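PDB 4MNR: peptidoglycan glycosyltransferase from Eggerthella lenta, which is a penicillin-binding protein whose C-terminal domain belongs to the beta-lactamase-like fold. Local coordinates for residues C132-P137 with Q444-T449; G380-G385 with A389-G394; P423-A428 with K448-V453. All coordinates share one frame; numbering follows the deposited sequence.

Contact 1: residues C132-P137 with Q444-T449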
ATOM      1  N   CYS A 132      -5.874  -1.869   3.184  1.00  6.10           N
ATOM      2  CA  CYS A 132      -4.906  -2.954   3.271  1.00  9.05           C
ATOM      3  C   CYS A 132      -4.688  -3.571   1.900  1.00 11.62           C
ATOM      4  O   CYS A 132      -5.657  -3.836   1.182  1.00 11.39           O
ATOM      5  CB  CYS A 132      -5.416  -3.999   4.257  1.00 10.11           C
ATOM      6  SG  CYS A 132      -4.320  -5.433   4.426  1.00 12.23           S
ATOM      7  N   VAL A 133      -3.423  -3.781   1.525  1.00  5.57           N
ATOM      8  CA  VAL A 133      -3.087  -4.444   0.270  1.00  7.93           C
ATOM      9  C   VAL A 133      -2.149  -5.613   0.578  1.00  9.52           C
ATOM     10  O   VAL A 133      -1.209  -5.458   1.349  1.00  9.73           O
ATOM     11  CB  VAL A 133      -2.392  -3.471  -0.715  1.00 10.20           C
ATOM     12  CG1 VAL A 133      -1.868  -4.227  -1.948  1.00 10.72           C
ATOM     13  CG2 VAL A 133      -3.339  -2.339  -1.124  1.00 11.22           C
ATOM     14  N   VAL A 134      -2.431  -6.784   0.006  1.00  6.08           N
ATOM     15  CA  VAL A 134      -1.572  -7.950   0.166  1.00  7.46           C
ATOM     16  C   VAL A 134      -1.153  -8.345  -1.237  1.00  8.97           C
ATOM     17  O   VAL A 134      -1.991  -8.454  -2.125  1.00  9.68           O
ATOM     18  CB  VAL A 134      -2.325  -9.133   0.805  1.00  7.42           C
ATOM     19  CG1 VAL A 134      -1.414 -10.325   0.943  1.00  7.99           C
ATOM     20  CG2 VAL A 134      -2.887  -8.754   2.175  1.00  9.75           C
HETATM   21  N   MSE A 135       0.143  -8.566  -1.420  0.60  6.61           N
HETATM   22  CA  MSE A 135       0.696  -8.869  -2.735  0.60  8.08           C
HETATM   23  C   MSE A 135       1.581 -10.098  -2.685  0.60  9.09           C
HETATM   24  O   MSE A 135       2.139 -10.445  -1.635  0.60  9.20           O
HETATM   25  CB  MSE A 135       1.540  -7.693  -3.240  0.60  9.36           C
HETATM   26  CG  MSE A 135       0.809  -6.371  -3.289  0.60 12.83           C
HETATM   27 SE   MSE A 135       1.755  -5.034  -4.339  0.50 16.04          SE
HETATM   28  CE  MSE A 135       1.243  -5.714  -6.070  0.60 12.82           C
ATOM     29  N   ASP A 136       1.715 -10.751  -3.834  1.00  9.75           N
ATOM     30  CA  ASP A 136       2.752 -11.767  -4.017  1.00 10.30           C
ATOM     31  C   ASP A 136       3.954 -11.044  -4.605  1.00 11.36           C
ATOM     32  O   ASP A 136       3.895 -10.558  -5.729  1.00 10.66           O
ATOM     33  CB  ASP A 136       2.285 -12.857  -4.984  1.00 10.82           C
ATOM     34  CG  ASP A 136       3.349 -13.935  -5.221  1.00 16.51           C
ATOM     35  OD1 ASP A 136       4.536 -13.733  -4.857  1.00 15.60           O
ATOM     36  OD2 ASP A 136       3.008 -15.000  -5.781  1.00 20.02           O
ATOM     37  N   PRO A 137       5.057 -10.966  -3.850  1.00 10.12           N
ATOM     38  CA  PRO A 137       6.183 -10.151  -4.321  1.00 11.15           C
ATOM     39  C   PRO A 137       6.875 -10.735  -5.545  1.00 13.59           C
ATOM     40  O   PRO A 137       7.606 -10.032  -6.231  1.00 16.00           O
ATOM     41  CB  PRO A 137       7.141 -10.134  -3.116  1.00 11.47           C
ATOM     42  CG  PRO A 137       6.792 -11.374  -2.354  1.00 11.47           C
ATOM     43  CD  PRO A 137       5.321 -11.601  -2.546  1.00 10.15           C
ATOM     44  N   GLN A 444      -0.557  -8.483  11.626  1.00 12.70           N
ATOM     45  CA  GLN A 444      -0.176  -9.822  12.064  1.00 10.09           C
ATOM     46  C   GLN A 444      -1.226 -10.840  11.629  1.00 13.33           C
ATOM     47  O   GLN A 444      -0.891 -11.915  11.112  1.00 12.28           O
ATOM     48  CB  GLN A 444       0.010  -9.874  13.586  1.00 11.84           C
ATOM     49  CG  GLN A 444       0.788 -11.094  14.087  1.00 14.50           C
ATOM     50  CD  GLN A 444      -0.100 -12.258  14.480  1.00 18.02           C
ATOM     51  OE1 GLN A 444      -1.319 -12.217  14.318  1.00 19.62           O
ATOM     52  NE2 GLN A 444       0.519 -13.311  15.014  1.00 19.37           N
ATOM     53  N   ASN A 445      -2.493 -10.491  11.859  1.00 12.75           N
ATOM     54  CA  ASN A 445      -3.615 -11.365  11.533  1.00 15.35           C
ATOM     55  C   ASN A 445      -3.720 -11.617  10.028  1.00 12.34           C
ATOM     56  O   ASN A 445      -4.000 -12.730   9.590  1.00 12.78           O
ATOM     57  CB  ASN A 445      -4.922 -10.747  12.050  1.00 19.50           C
ATOM     58  CG  ASN A 445      -4.863 -10.392  13.536  1.00 32.21           C
ATOM     59  OD1 ASN A 445      -4.035 -10.915  14.281  1.00 31.91           O
ATOM     60  ND2 ASN A 445      -5.760  -9.506  13.972  1.00 30.78           N
ATOM     61  N   VAL A 446      -3.485 -10.577   9.236  1.00 13.18           N
ATOM     62  CA  VAL A 446      -3.583 -10.692   7.780  1.00 10.61           C
ATOM     63  C   VAL A 446      -2.455 -11.579   7.240  1.00 10.72           C
ATOM     64  O   VAL A 446      -2.687 -12.480   6.422  1.00 10.20           O
ATOM     65  CB  VAL A 446      -3.548  -9.304   7.112  1.00 10.49           C
ATOM     66  CG1 VAL A 446      -3.623  -9.449   5.589  1.00 10.87           C
ATOM     67  CG2 VAL A 446      -4.710  -8.443   7.612  1.00  9.39           C
ATOM     68  N   LEU A 447      -1.239 -11.341   7.721  1.00 10.03           N
ATOM     69  CA  LEU A 447      -0.095 -12.169   7.344  1.00  9.70           C
ATOM     70  C   LEU A 447      -0.300 -13.635   7.737  1.00 11.58           C
ATOM     71  O   LEU A 447       0.003 -14.539   6.953  1.00 12.67           O
ATOM     72  CB  LEU A 447       1.176 -11.655   8.010  1.00 11.52           C
ATOM     73  CG  LEU A 447       1.900 -10.476   7.367  1.00 15.35           C
ATOM     74  CD1 LEU A 447       2.926  -9.936   8.338  1.00 17.05           C
ATOM     75  CD2 LEU A 447       2.563 -10.918   6.067  1.00 20.38           C
ATOM     76  N   LYS A 448      -0.808 -13.875   8.949  1.00 11.41           N
ATOM     77  CA  LYS A 448      -1.038 -15.240   9.426  1.00 12.17           C
ATOM     78  C   LYS A 448      -2.035 -15.932   8.507  1.00 13.96           C
ATOM     79  O   LYS A 448      -1.828 -17.071   8.112  1.00 12.78           O
ATOM     80  CB  LYS A 448      -1.549 -15.252  10.872  1.00 14.38           C
ATOM     81  CG  LYS A 448      -1.632 -16.631  11.497  1.00 24.09           C
ATOM     82  CD  LYS A 448      -2.178 -16.561  12.925  1.00 31.29           C
ATOM     83  CE  LYS A 448      -2.438 -17.949  13.496  1.00 40.26           C
ATOM     84  NZ  LYS A 448      -1.183 -18.724  13.686  1.00 48.03           N
ATOM     85  N   THR A 449      -3.105 -15.229   8.140  1.00 12.05           N
ATOM     86  CA  THR A 449      -4.101 -15.820   7.254  1.00 11.65           C
ATOM     87  C   THR A 449      -3.503 -16.137   5.894  1.00 11.85           C
ATOM     88  O   THR A 449      -3.731 -17.223   5.358  1.00 14.46           O
ATOM     89  CB  THR A 449      -5.335 -14.912   7.092  1.00 14.57           C
ATOM     90  OG1 THR A 449      -5.997 -14.808   8.359  1.00 16.63           O
ATOM     91  CG2 THR A 449      -6.307 -15.517   6.086  1.00 13.32           C
TER
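Helix 438-453, the C-terminal helix of a penicillin-binding protein domain, packs on one face of a five-stranded antiparallel sheet, and here Val446 meets Val134 and Cys132 of strand 130-135. The contact is small, buried and wholly apolar. CG2 of Val134 touches CG1 of Val446 at 3.6 Å. The two valines pass alongside each other in opposite directions. CG1 of Val446 also approaches SG of Cys132, at 4.2 Å. This methyl is anti to its own backbone N (chi1 179°), which carries it out to the strand between two residues of the same face. Nearest CA atoms, those of Val134 and Val446, are 8.3 Å apart.

Strand alternation sorts the neighbours. Cys132 and Val134 face helix 438-453, and both also touch helix 115-125, which covers the same side. Val133 and Met135, a selenomethionine, point to the other face and pack against Ala325 of helix 321-332. One turn along helix 438-453, the Thr449 hydroxyl OG1 gives a hydrogen bond to Asn445 O at 3.1 Å. The hydroxyl sits 27° out of the carbonyl plane. Thr449 N bonds the same oxygen from the opposite face, so two donors grip one carbonyl. Helices layered on both faces of a central antiparallel sheet are the mark of the serine beta-lactamase and penicillin-binding protein fold.

Contact 2: residues G380-G385 with A389-G394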
ATOM      1  N   GLY A 380      15.012  -7.327  12.227  1.00 12.48           N
ATOM      2  CA  GLY A 380      15.331  -6.762  13.522  1.00 13.08           C
ATOM      3  C   GLY A 380      14.230  -5.897  14.107  1.00 10.39           C
ATOM      4  O   GLY A 380      14.057  -5.843  15.324  1.00 11.75           O
ATOM      5  N   VAL A 381      13.497  -5.195  13.240  1.00  9.62           N
ATOM      6  CA  VAL A 381      12.390  -4.369  13.690  1.00 10.70           C
ATOM      7  C   VAL A 381      11.367  -5.230  14.414  1.00 11.83           C
ATOM      8  O   VAL A 381      10.856  -4.861  15.478  1.00 12.50           O
ATOM      9  CB  VAL A 381      11.709  -3.661  12.500  1.00  9.04           C
ATOM     10  CG1 VAL A 381      10.407  -3.008  12.946  1.00 12.46           C
ATOM     11  CG2 VAL A 381      12.661  -2.624  11.900  1.00 11.31           C
ATOM     12  N   VAL A 382      11.103  -6.403  13.849  1.00 10.13           N
ATOM     13  CA  VAL A 382      10.090  -7.287  14.403  1.00 10.93           C
ATOM     14  C   VAL A 382      10.619  -8.091  15.600  1.00 12.65           C
ATOM     15  O   VAL A 382       9.898  -8.336  16.573  1.00 14.08           O
ATOM     16  CB  VAL A 382       9.519  -8.204  13.303  1.00 11.08           C
ATOM     17  CG1 VAL A 382       8.581  -9.256  13.910  1.00 14.36           C
ATOM     18  CG2 VAL A 382       8.796  -7.357  12.271  1.00 11.27           C
ATOM     19  N   GLN A 383      11.891  -8.473  15.552  1.00 13.39           N
ATOM     20  CA  GLN A 383      12.480  -9.228  16.657  1.00 13.51           C
ATOM     21  C   GLN A 383      12.809  -8.385  17.886  1.00 15.98           C
ATOM     22  O   GLN A 383      12.628  -8.842  19.028  1.00 18.42           O
ATOM     23  CB  GLN A 383      13.730  -9.969  16.181  1.00 15.73           C
ATOM     24  CG  GLN A 383      13.441 -11.043  15.146  1.00 18.20           C
ATOM     25  CD  GLN A 383      14.684 -11.822  14.758  1.00 24.77           C
ATOM     26  OE1 GLN A 383      15.798 -11.311  14.839  1.00 24.06           O
ATOM     27  NE2 GLN A 383      14.496 -13.070  14.342  1.00 24.43           N
ATOM     28  N   ASN A 384      13.281  -7.158  17.664  1.00 16.67           N
ATOM     29  CA  ASN A 384      13.849  -6.359  18.742  1.00 18.40           C
ATOM     30  C   ASN A 384      13.343  -4.923  18.834  1.00 18.49           C
ATOM     31  O   ASN A 384      13.706  -4.189  19.756  1.00 23.94           O
ATOM     32  CB  ASN A 384      15.373  -6.337  18.622  1.00 20.64           C
ATOM     33  CG  ASN A 384      15.978  -7.727  18.685  1.00 31.65           C
ATOM     34  OD1 ASN A 384      15.659  -8.512  19.576  1.00 33.94           O
ATOM     35  ND2 ASN A 384      16.842  -8.044  17.731  1.00 37.13           N
ATOM     36  N   GLY A 385      12.514  -4.515  17.886  1.00 16.22           N
ATOM     37  CA  GLY A 385      12.125  -3.120  17.807  1.00 16.10           C
ATOM     38  C   GLY A 385      10.645  -2.859  17.965  1.00 16.36           C
ATOM     39  O   GLY A 385       9.957  -3.516  18.748  1.00 17.52           O
ATOM     40  N   ALA A 389       4.720  -6.906  17.635  1.00 13.56           N
ATOM     41  CA  ALA A 389       3.346  -7.388  17.493  1.00 15.18           C
ATOM     42  C   ALA A 389       3.098  -8.115  16.171  1.00 14.51           C
ATOM     43  O   ALA A 389       2.079  -8.801  16.024  1.00 16.92           O
ATOM     44  CB  ALA A 389       2.339  -6.242  17.655  1.00 16.01           C
ATOM     45  N   ALA A 390       4.012  -7.971  15.219  1.00 12.18           N
ATOM     46  CA  ALA A 390       3.859  -8.644  13.929  1.00 14.61           C
ATOM     47  C   ALA A 390       4.414 -10.063  13.925  1.00 13.58           C
ATOM     48  O   ALA A 390       4.255 -10.793  12.938  1.00 14.14           O
ATOM     49  CB  ALA A 390       4.513  -7.818  12.800  1.00 14.65           C
ATOM     50  N   ALA A 391       5.060 -10.470  15.012  1.00 15.10           N
ATOM     51  CA  ALA A 391       5.668 -11.801  15.041  1.00 15.95           C
ATOM     52  C   ALA A 391       4.622 -12.901  14.918  1.00 19.04           C
ATOM     53  O   ALA A 391       3.508 -12.770  15.424  1.00 16.09           O
ATOM     54  CB  ALA A 391       6.489 -11.993  16.298  1.00 19.28           C
ATOM     55  N   ILE A 392       4.994 -13.972  14.227  1.00 17.41           N
ATOM     56  CA  ILE A 392       4.129 -15.129  14.046  1.00 14.69           C
ATOM     57  C   ILE A 392       4.902 -16.380  14.432  1.00 18.24           C
ATOM     58  O   ILE A 392       5.976 -16.640  13.889  1.00 18.78           O
ATOM     59  CB  ILE A 392       3.673 -15.255  12.567  1.00 16.98           C
ATOM     60  CG1 ILE A 392       2.813 -14.062  12.168  1.00 18.07           C
ATOM     61  CG2 ILE A 392       2.876 -16.534  12.358  1.00 15.92           C
ATOM     62  CD1 ILE A 392       2.564 -13.934  10.666  1.00 19.64           C
ATOM     63  N   PRO A 393       4.359 -17.158  15.376  1.00 21.32           N
ATOM     64  CA  PRO A 393       5.032 -18.375  15.847  1.00 23.80           C
ATOM     65  C   PRO A 393       5.369 -19.327  14.701  1.00 22.92           C
ATOM     66  O   PRO A 393       4.472 -19.736  13.962  1.00 25.19           O
ATOM     67  CB  PRO A 393       3.990 -19.004  16.771  1.00 26.87           C
ATOM     68  CG  PRO A 393       3.195 -17.845  17.271  1.00 26.98           C
ATOM     69  CD  PRO A 393       3.127 -16.872  16.135  1.00 21.93           C
ATOM     70  N   GLY A 394       6.651 -19.650  14.541  1.00 22.55           N
ATOM     71  CA  GLY A 394       7.075 -20.603  13.529  1.00 24.67           C
ATOM     72  C   GLY A 394       7.504 -20.046  12.181  1.00 26.29           C
ATOM     73  O   GLY A 394       8.020 -20.791  11.347  1.00 27.11           O
TER
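Val382 projects from the last turn of helix 368-384 onto Ala390 and Ala391, in the chain that follows. Its two methyl groups divide the work. Val382 CG1 lies against the backbone of Ala391, 3.9 Å from Ala391 N and 4.2 Å from Ala391 CB. Val382 CG2 turns to the other alanine and comes within 4.3 Å of Ala390 CB. With CG1 anti to the backbone N (chi1 173°), the fork of the valine opens toward both residues. No hydrogen bond crosses between 380-385 and 389-394.

Outside this shell, helical backbone bonds hold this end of the helix: Asn384 N to Gly380 O, 2.8 Å, and Gly385 N to Val381 O, 2.9 Å. A further backbone bond joins Val381 to Gly387 as the chain leaves. On the other side, residues 389-390 form the end of a short 3-10 segment. Helix 438-453 meets this chain: Gln444 NE2 bonds Ala391 O, and Thr440 packs on Ala390. Ile392 continues the apolar strip by touching Leu447 and Leu451. The pattern is that of a helix-to-strand connection, in which the chain leaving helix 368-384 passes across its last turn before entering edge strand 398-406.

Contact 3: residues P423-A428 with K448-V453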
ATOM      1  N   PRO A 423      10.488 -14.169   0.973  1.00 15.23           N
ATOM      2  CA  PRO A 423       9.065 -13.935   1.237  1.00 12.78           C
ATOM      3  C   PRO A 423       8.102 -14.427   0.168  1.00 12.85           C
ATOM      4  O   PRO A 423       8.419 -14.391  -1.025  1.00 16.10           O
ATOM      5  CB  PRO A 423       8.978 -12.407   1.364  1.00 14.72           C
ATOM      6  CG  PRO A 423      10.361 -12.009   1.808  1.00 14.63           C
ATOM      7  CD  PRO A 423      11.289 -12.934   1.089  1.00 14.58           C
ATOM      8  N   ARG A 424       6.937 -14.890   0.616  1.00 12.92           N
ATOM      9  CA  ARG A 424       5.872 -15.347  -0.266  1.00 14.86           C
ATOM     10  C   ARG A 424       4.692 -14.395  -0.237  1.00 11.17           C
ATOM     11  O   ARG A 424       3.759 -14.519  -1.043  1.00 16.09           O
ATOM     12  CB  ARG A 424       5.398 -16.739   0.162  1.00 16.23           C
ATOM     13  CG  ARG A 424       6.459 -17.826   0.059  1.00 23.73           C
ATOM     14  CD  ARG A 424       6.784 -18.106  -1.389  1.00 30.68           C
ATOM     15  NE  ARG A 424       7.841 -19.104  -1.520  1.00 44.30           N
ATOM     16  CZ  ARG A 424       9.109 -18.814  -1.792  1.00 50.34           C
ATOM     17  NH1 ARG A 424       9.474 -17.550  -1.970  1.00 53.21           N
ATOM     18  NH2 ARG A 424      10.007 -19.786  -1.894  1.00 54.32           N
ATOM     19  N   VAL A 425       4.724 -13.436   0.692  1.00 10.11           N
ATOM     20  CA  VAL A 425       3.636 -12.481   0.833  1.00 10.37           C
ATOM     21  C   VAL A 425       4.160 -11.170   1.404  1.00 10.53           C
ATOM     22  O   VAL A 425       5.073 -11.175   2.225  1.00  9.68           O
ATOM     23  CB  VAL A 425       2.502 -13.036   1.736  1.00 15.56           C
ATOM     24  CG1 VAL A 425       3.004 -13.344   3.128  1.00 18.83           C
ATOM     25  CG2 VAL A 425       1.356 -12.064   1.808  1.00 17.43           C
ATOM     26  N   VAL A 426       3.606 -10.059   0.924  1.00  7.88           N
ATOM     27  CA  VAL A 426       3.866  -8.730   1.463  1.00  7.55           C
ATOM     28  C   VAL A 426       2.530  -8.105   1.850  1.00  9.14           C
ATOM     29  O   VAL A 426       1.553  -8.228   1.120  1.00  9.67           O
ATOM     30  CB  VAL A 426       4.605  -7.827   0.416  1.00  8.84           C
ATOM     31  CG1 VAL A 426       4.586  -6.337   0.824  1.00 10.46           C
ATOM     32  CG2 VAL A 426       6.029  -8.310   0.234  1.00 12.81           C
ATOM     33  N   VAL A 427       2.466  -7.464   3.012  0.60  8.40           N
ATOM     34  CA  VAL A 427       1.245  -6.758   3.418  0.60  9.35           C
ATOM     35  C   VAL A 427       1.540  -5.292   3.763  0.60  9.29           C
ATOM     36  O   VAL A 427       2.516  -5.006   4.454  0.60  9.71           O
ATOM     37  CB  VAL A 427       0.566  -7.427   4.638  0.60  9.00           C
ATOM     38  CG1 VAL A 427      -0.724  -6.689   4.997  0.60  7.99           C
ATOM     39  CG2 VAL A 427       0.257  -8.894   4.361  0.60 10.82           C
ATOM     40  N   ALA A 428       0.699  -4.373   3.282  1.00  7.09           N
ATOM     41  CA  ALA A 428       0.774  -2.956   3.658  1.00  7.48           C
ATOM     42  C   ALA A 428      -0.598  -2.593   4.206  1.00  8.57           C
ATOM     43  O   ALA A 428      -1.617  -2.917   3.598  1.00  9.83           O
ATOM     44  CB  ALA A 428       1.103  -2.072   2.452  1.00  7.43           C
ATOM     45  N   LYS A 448      -0.808 -13.875   8.949  1.00 11.41           N
ATOM     46  CA  LYS A 448      -1.038 -15.240   9.426  1.00 12.17           C
ATOM     47  C   LYS A 448      -2.035 -15.932   8.507  1.00 13.96           C
ATOM     48  O   LYS A 448      -1.828 -17.071   8.112  1.00 12.78           O
ATOM     49  CB  LYS A 448      -1.549 -15.252  10.872  1.00 14.38           C
ATOM     50  CG  LYS A 448      -1.632 -16.631  11.497  1.00 24.09           C
ATOM     51  CD  LYS A 448      -2.178 -16.561  12.925  1.00 31.29           C
ATOM     52  CE  LYS A 448      -2.438 -17.949  13.496  1.00 40.26           C
ATOM     53  NZ  LYS A 448      -1.183 -18.724  13.686  1.00 48.03           N
ATOM     54  N   THR A 449      -3.105 -15.229   8.140  1.00 12.05           N
ATOM     55  CA  THR A 449      -4.101 -15.820   7.254  1.00 11.65           C
ATOM     56  C   THR A 449      -3.503 -16.137   5.894  1.00 11.85           C
ATOM     57  O   THR A 449      -3.731 -17.223   5.358  1.00 14.46           O
ATOM     58  CB  THR A 449      -5.335 -14.912   7.092  1.00 14.57           C
ATOM     59  OG1 THR A 449      -5.997 -14.808   8.359  1.00 16.63           O
ATOM     60  CG2 THR A 449      -6.307 -15.517   6.086  1.00 13.32           C
ATOM     61  N   ALA A 450      -2.738 -15.201   5.345  1.00 11.50           N
ATOM     62  CA  ALA A 450      -2.059 -15.455   4.073  1.00 13.24           C
ATOM     63  C   ALA A 450      -1.153 -16.693   4.156  1.00 13.71           C
ATOM     64  O   ALA A 450      -1.163 -17.528   3.253  1.00 13.99           O
ATOM     65  CB  ALA A 450      -1.270 -14.236   3.622  1.00 10.35           C
ATOM     66  N   LEU A 451      -0.389 -16.825   5.240  1.00 12.38           N
ATOM     67  CA  LEU A 451       0.508 -17.982   5.383  1.00 13.60           C
ATOM     68  C   LEU A 451      -0.267 -19.285   5.543  1.00 16.05           C
ATOM     69  O   LEU A 451       0.147 -20.330   5.047  1.00 16.81           O
ATOM     70  CB  LEU A 451       1.472 -17.784   6.558  1.00 12.83           C
ATOM     71  CG  LEU A 451       2.420 -16.610   6.325  1.00 16.58           C
ATOM     72  CD1 LEU A 451       3.046 -16.175   7.635  1.00 17.54           C
ATOM     73  CD2 LEU A 451       3.501 -16.999   5.332  1.00 18.68           C
ATOM     74  N   GLU A 452      -1.401 -19.225   6.237  1.00 14.08           N
ATOM     75  CA  GLU A 452      -2.256 -20.410   6.360  1.00 14.69           C
ATOM     76  C   GLU A 452      -2.814 -20.854   5.001  1.00 15.30           C
ATOM     77  O   GLU A 452      -2.816 -22.056   4.679  1.00 17.71           O
ATOM     78  CB  GLU A 452      -3.400 -20.127   7.333  1.00 20.83           C
ATOM     79  CG  GLU A 452      -2.970 -20.023   8.787  1.00 25.98           C
ATOM     80  CD  GLU A 452      -4.066 -19.463   9.683  1.00 33.22           C
ATOM     81  OE1 GLU A 452      -5.119 -19.031   9.158  1.00 33.08           O
ATOM     82  OE2 GLU A 452      -3.870 -19.458  10.915  1.00 35.24           O
ATOM     83  N   VAL A 453      -3.301 -19.883   4.226  1.00 14.38           N
ATOM     84  CA  VAL A 453      -3.888 -20.147   2.913  1.00 15.11           C
ATOM     85  C   VAL A 453      -2.847 -20.766   1.990  1.00 17.63           C
ATOM     86  O   VAL A 453      -3.136 -21.720   1.252  1.00 19.91           O
ATOM     87  CB  VAL A 453      -4.447 -18.847   2.302  1.00 16.66           C
ATOM     88  CG1 VAL A 453      -4.702 -19.014   0.809  1.00 20.82           C
ATOM     89  CG2 VAL A 453      -5.708 -18.436   3.042  1.00 17.16           C
TER
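Apolar packing makes the contact, with Val425 of the sheet set against Ala450 and Leu451 of helix 438-453. CG2 of Val425 meets CB of Ala450 at 3.9 Å. CG1 of Val425 approaches CD2 of Leu451 at 4.3 Å. The valine therefore spreads one methyl to each helix residue. Its chi1 of 60° sets CG1 between the backbone N and the carbonyl carbon, with CG2 anti to the N. Ala450 has a short side chain, and the backbones come close here: the CA atoms of Val425 and Ala450 are 7.2 Å apart. Leu451 leaves the helix beside the strand, and the end of its side chain bends in.

Backbone bonding gives the strand an irregular start. Arg424 and Val425 both pair with Ala418 of strand 409-418, a classic beta bulge. Arg424 O also accepts a hydrogen bond from Gln454 NE2, which ties the strand start to the chain just past the helix.

Charged groups stay at the margins. Arg424 begins toward the helix, but its guanidinium leads away. Arg424 NH2 forms a salt bridge with Asp422, while Arg424 NH1 makes a weak hydrogen bond to Pro423 O at 3.5 Å. On the helix, Lys448 NZ and Glu452 OE2 form a long ion pair at 3.9 Å.

Helix 115-125 closes one flank through Ile117, which touches both Ala450 and Val453. Leu451 reaches Ala418 of strand 409-418. On the other face of strand 425-431, Val426 and Ala428 pack against helix 321-332.

Contacts 1 and 3 are core packing and hold the same elements. Both set helix 438-453 on neighbouring strands of one sheet, with centres about 4 Å apart. The strands are joined by backbone bonds, including Val133 N to Ala428 O, and Val134 also packs on Val425. Contact 2 lies farther out, about 20 Å from the chain centre against 11 and 14 Å, and includes the exposed Ala391. It joins helix to following loop, not helix to sheet. Helix 438-453 links all three, as part of contacts 1 and 3 and neighbour of the loop in contact 2. Contacts 1 and 3 are side chain on side chain, whereas in contact 2 a valine methyl also lies on an alanine backbone.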